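Local coordinates for protein pyroglutamyl-peptidase I (Fervidobacterium islandicum, PDB 6LTQ) that probably removes N-terminal pyroglutamate residues from peptides as a cysteine peptidase, here from a thermophilic, keratin-degrading bacterium, at residues G89-R94 and F178-F183. Numbering follows the deposited sequence.
Sequences GIRLER and FVHLPF
Glu93 and His180 reach across two neighbouring antiparallel strands to form a nearly straight hydrogen bond, 2.7 Å from His180 ND1 to Glu93 OE2 with an N-H...O angle of 172°. OE2 lies in the imidazole plane, while the carboxylate stands almost perpendicular to the ring and is met on its anti side. Arg91 NE donates to the syn side of the same oxygen, a 2.6 Å salt bridge from NE to Glu93 OE2. These two donors arrive from opposite faces of the carboxylate plane, so one oxygen is gripped twice; Ser148 takes OE1. A bend at chi2 (-70°) brings Glu93 CD close to His180 ND1, and the extended start of Arg91 lies beside His180, CB to CB 3.7 Å.

Between the two backbones, Arg91 and His180 form a hydrogen-bonded antiparallel pair, Arg91 N to His180 O 3.0 Å and His180 N to Arg91 O 2.8 Å. Glu93 N adds a bond to Phe178 O. Phe178 also places CE1 3.4 Å above one face of the imidazole, towards its rim.

On the face that carries Leu92 and Val179 the contact is apolar. Val179 CG1 meets Ile90 CG2 at 3.6 Å, and Val179 CG2 lies against Leu92 CD2; Leu92 continues onto helix 131-140 and Val179 onto strand 77-83. At the far end, the Pro182 ring rests against the Gly89 carbonyl.

His180 NE2 is hydrogen-bonded to the oxidised, cysteinesulfonic acid form of Cys156, which makes the set consistent with the Cys-His-Glu triad of pyroglutamyl peptidases. The strand pairing sets the spacing of histidine and glutamate, and Arg91 would steady, as a second-shell partner, the carboxylate that appears to orient the imidazole, leaving NE2 turned to the cysteine position.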
ATOM      1  N   GLY D  89      -3.885  -4.611 -11.415  1.00 13.18           N
ATOM      2  CA  GLY D  89      -4.721  -5.464 -12.243  1.00 13.47           C
ATOM      3  C   GLY D  89      -5.497  -4.657 -13.273  1.00 12.60           C
ATOM      4  O   GLY D  89      -5.362  -3.442 -13.363  1.00 13.87           O
ATOM      5  N   ILE D  90      -6.312  -5.365 -14.057  1.00 13.25           N
ATOM      6  CA  ILE D  90      -7.171  -4.674 -15.015  1.00 14.17           C
ATOM      7  C   ILE D  90      -8.216  -3.879 -14.226  1.00 17.02           C
ATOM      8  O   ILE D  90      -9.017  -4.446 -13.488  1.00 13.39           O
ATOM      9  CB  ILE D  90      -7.826  -5.671 -15.983  1.00 14.62           C
ATOM     10  CG1 ILE D  90      -6.753  -6.509 -16.723  1.00 17.80           C
ATOM     11  CG2 ILE D  90      -8.729  -4.943 -16.945  1.00 15.09           C
ATOM     12  CD1 ILE D  90      -5.734  -5.706 -17.541  1.00 14.72           C
ATOM     13  N   ARG D  91      -8.174  -2.559 -14.364  1.00 10.53           N
ATOM     14  CA  ARG D  91      -8.946  -1.666 -13.506  1.00 12.48           C
ATOM     15  C   ARG D  91     -10.121  -1.095 -14.305  1.00 12.52           C
ATOM     16  O   ARG D  91      -9.971  -0.128 -15.066  1.00 12.68           O
ATOM     17  CB  ARG D  91      -8.037  -0.582 -12.944  1.00 13.63           C
ATOM     18  CG  ARG D  91      -8.729   0.447 -12.087  1.00 14.23           C
ATOM     19  CD  ARG D  91      -7.701   1.318 -11.390  1.00 16.35           C
ATOM     20  NE  ARG D  91      -8.187   2.675 -11.170  1.00 18.09           N
ATOM     21  CZ  ARG D  91      -7.526   3.591 -10.469  1.00 33.98           C
ATOM     22  NH1 ARG D  91      -8.036   4.812 -10.333  1.00 41.14           N
ATOM     23  NH2 ARG D  91      -6.360   3.280  -9.892  1.00 26.91           N
ATOM     24  N   LEU D  92     -11.283  -1.700 -14.121  1.00 12.05           N
ATOM     25  CA  LEU D  92     -12.484  -1.322 -14.851  1.00 13.86           C
ATOM     26  C   LEU D  92     -13.153  -0.150 -14.145  1.00 14.89           C
ATOM     27  O   LEU D  92     -13.557  -0.262 -12.978  1.00 12.23           O
ATOM     28  CB  LEU D  92     -13.431  -2.519 -14.943  1.00  7.81           C
ATOM     29  CG  LEU D  92     -12.685  -3.756 -15.442  1.00 16.10           C
ATOM     30  CD1 LEU D  92     -13.430  -4.997 -15.067  1.00 16.92           C
ATOM     31  CD2 LEU D  92     -12.484  -3.702 -16.973  1.00 17.43           C
ATOM     32  N   GLU D  93     -13.277   0.969 -14.851  1.00  9.94           N
ATOM     33  CA  GLU D  93     -13.757   2.211 -14.253  1.00 10.68           C
ATOM     34  C   GLU D  93     -15.263   2.353 -14.438  1.00 20.55           C
ATOM     35  O   GLU D  93     -15.768   2.354 -15.566  1.00 14.32           O
ATOM     36  CB  GLU D  93     -13.022   3.403 -14.862  1.00 12.55           C
ATOM     37  CG  GLU D  93     -11.520   3.383 -14.604  1.00 15.96           C
ATOM     38  CD  GLU D  93     -11.140   3.653 -13.145  1.00 19.37           C
ATOM     39  OE1 GLU D  93     -12.041   3.867 -12.293  1.00 13.42           O
ATOM     40  OE2 GLU D  93      -9.920   3.696 -12.862  1.00 17.16           O
ATOM     41  N   ARG D  94     -15.981   2.510 -13.329  1.00 14.34           N
ATOM     42  CA  ARG D  94     -17.426   2.603 -13.396  1.00 12.92           C
ATOM     43  C   ARG D  94     -17.936   4.031 -13.444  1.00  9.08           C
ATOM     44  O   ARG D  94     -19.087   4.242 -13.855  1.00 15.46           O
ATOM     45  CB  ARG D  94     -18.047   1.887 -12.184  1.00 13.19           C
ATOM     46  CG  ARG D  94     -19.521   1.592 -12.320  1.00 20.38           C
ATOM     47  CD  ARG D  94     -19.997   0.618 -11.290  1.00 15.26           C
ATOM     48  NE  ARG D  94     -21.338   0.124 -11.607  1.00 24.80           N
ATOM     49  CZ  ARG D  94     -21.960  -0.845 -10.947  1.00 19.69           C
ATOM     50  NH1 ARG D  94     -21.372  -1.442  -9.915  1.00 24.79           N
ATOM     51  NH2 ARG D  94     -23.175  -1.231 -11.331  1.00 35.40           N
ATOM     52  N   PHE D 178     -14.317   2.605 -19.623  1.00 14.14           N
ATOM     53  CA  PHE D 178     -12.907   2.960 -19.525  1.00 15.94           C
ATOM     54  C   PHE D 178     -12.171   1.859 -18.770  1.00 16.86           C
ATOM     55  O   PHE D 178     -12.633   1.408 -17.717  1.00 14.13           O
ATOM     56  CB  PHE D 178     -12.691   4.310 -18.835  1.00 15.66           C
ATOM     57  CG  PHE D 178     -11.328   4.863 -19.079  1.00 18.99           C
ATOM     58  CD1 PHE D 178     -10.214   4.333 -18.423  1.00 13.84           C
ATOM     59  CD2 PHE D 178     -11.130   5.855 -20.022  1.00 19.82           C
ATOM     60  CE1 PHE D 178      -8.938   4.798 -18.695  1.00 17.33           C
ATOM     61  CE2 PHE D 178      -9.860   6.326 -20.291  1.00 15.55           C
ATOM     62  CZ  PHE D 178      -8.764   5.797 -19.634  1.00 17.36           C
ATOM     63  N   VAL D 179     -11.037   1.422 -19.308  1.00 11.61           N
ATOM     64  CA  VAL D 179     -10.223   0.360 -18.707  1.00 14.74           C
ATOM     65  C   VAL D 179      -8.856   0.961 -18.405  1.00 16.68           C
ATOM     66  O   VAL D 179      -8.145   1.393 -19.322  1.00 15.27           O
ATOM     67  CB  VAL D 179     -10.107  -0.873 -19.614  1.00 18.55           C
ATOM     68  CG1 VAL D 179      -9.292  -1.966 -18.908  1.00 13.39           C
ATOM     69  CG2 VAL D 179     -11.492  -1.412 -19.967  1.00 13.14           C
ATOM     70  N   HIS D 180      -8.551   1.128 -17.120  1.00 12.48           N
ATOM     71  CA  HIS D 180      -7.215   1.490 -16.692  1.00 12.19           C
ATOM     72  C   HIS D 180      -6.306   0.271 -16.633  1.00 14.18           C
ATOM     73  O   HIS D 180      -6.726  -0.830 -16.268  1.00 15.41           O
ATOM     74  CB  HIS D 180      -7.248   2.192 -15.338  1.00 14.61           C
ATOM     75  CG  HIS D 180      -7.258   3.688 -15.444  1.00 18.55           C
ATOM     76  ND1 HIS D 180      -8.134   4.480 -14.736  1.00 21.72           N
ATOM     77  CD2 HIS D 180      -6.519   4.534 -16.207  1.00 19.15           C
ATOM     78  CE1 HIS D 180      -7.911   5.751 -15.024  1.00 20.44           C
ATOM     79  NE2 HIS D 180      -6.945   5.813 -15.923  1.00 22.76           N
ATOM     80  N   LEU D 181      -5.027   0.503 -16.936  1.00 16.61           N
ATOM     81  CA  LEU D 181      -4.047  -0.546 -17.143  1.00 12.84           C
ATOM     82  C   LEU D 181      -2.821  -0.343 -16.256  1.00 11.96           C
ATOM     83  O   LEU D 181      -2.368   0.800 -16.057  1.00 12.72           O
ATOM     84  CB  LEU D 181      -3.579  -0.579 -18.615  1.00 11.76           C
ATOM     85  CG  LEU D 181      -4.686  -0.730 -19.647  1.00 17.41           C
ATOM     86  CD1 LEU D 181      -4.123  -0.332 -21.042  1.00 17.76           C
ATOM     87  CD2 LEU D 181      -5.222  -2.158 -19.638  1.00 15.30           C
ATOM     88  N   PRO D 182      -2.254  -1.440 -15.750  1.00 15.30           N
ATOM     89  CA  PRO D 182      -0.991  -1.346 -15.005  1.00 12.58           C
ATOM     90  C   PRO D 182       0.135  -0.820 -15.880  1.00 15.89           C
ATOM     91  O   PRO D 182       0.074  -0.867 -17.108  1.00 12.88           O
ATOM     92  CB  PRO D 182      -0.705  -2.806 -14.591  1.00 12.29           C
ATOM     93  CG  PRO D 182      -2.061  -3.496 -14.599  1.00 14.80           C
ATOM     94  CD  PRO D 182      -2.822  -2.805 -15.742  1.00 14.58           C
ATOM     95  N   PHE D 183       1.183  -0.327 -15.222  1.00 13.99           N
ATOM     96  CA  PHE D 183       2.470  -0.162 -15.895  1.00 13.59           C
ATOM     97  C   PHE D 183       2.881  -1.461 -16.582  1.00 16.04           C
ATOM     98  O   PHE D 183       2.611  -2.562 -16.088  1.00 12.39           O
ATOM     99  CB  PHE D 183       3.553   0.194 -14.886  1.00 13.41           C
ATOM    100  CG  PHE D 183       3.674   1.651 -14.586  1.00 15.61           C
ATOM    101  CD1 PHE D 183       3.587   2.605 -15.591  1.00 16.15           C
ATOM    102  CD2 PHE D 183       3.935   2.060 -13.302  1.00 14.66           C
ATOM    103  CE1 PHE D 183       3.754   3.945 -15.302  1.00 17.47           C
ATOM    104  CE2 PHE D 183       4.093   3.414 -13.002  1.00 21.88           C
ATOM    105  CZ  PHE D 183       4.004   4.348 -14.007  1.00 18.89           C
TER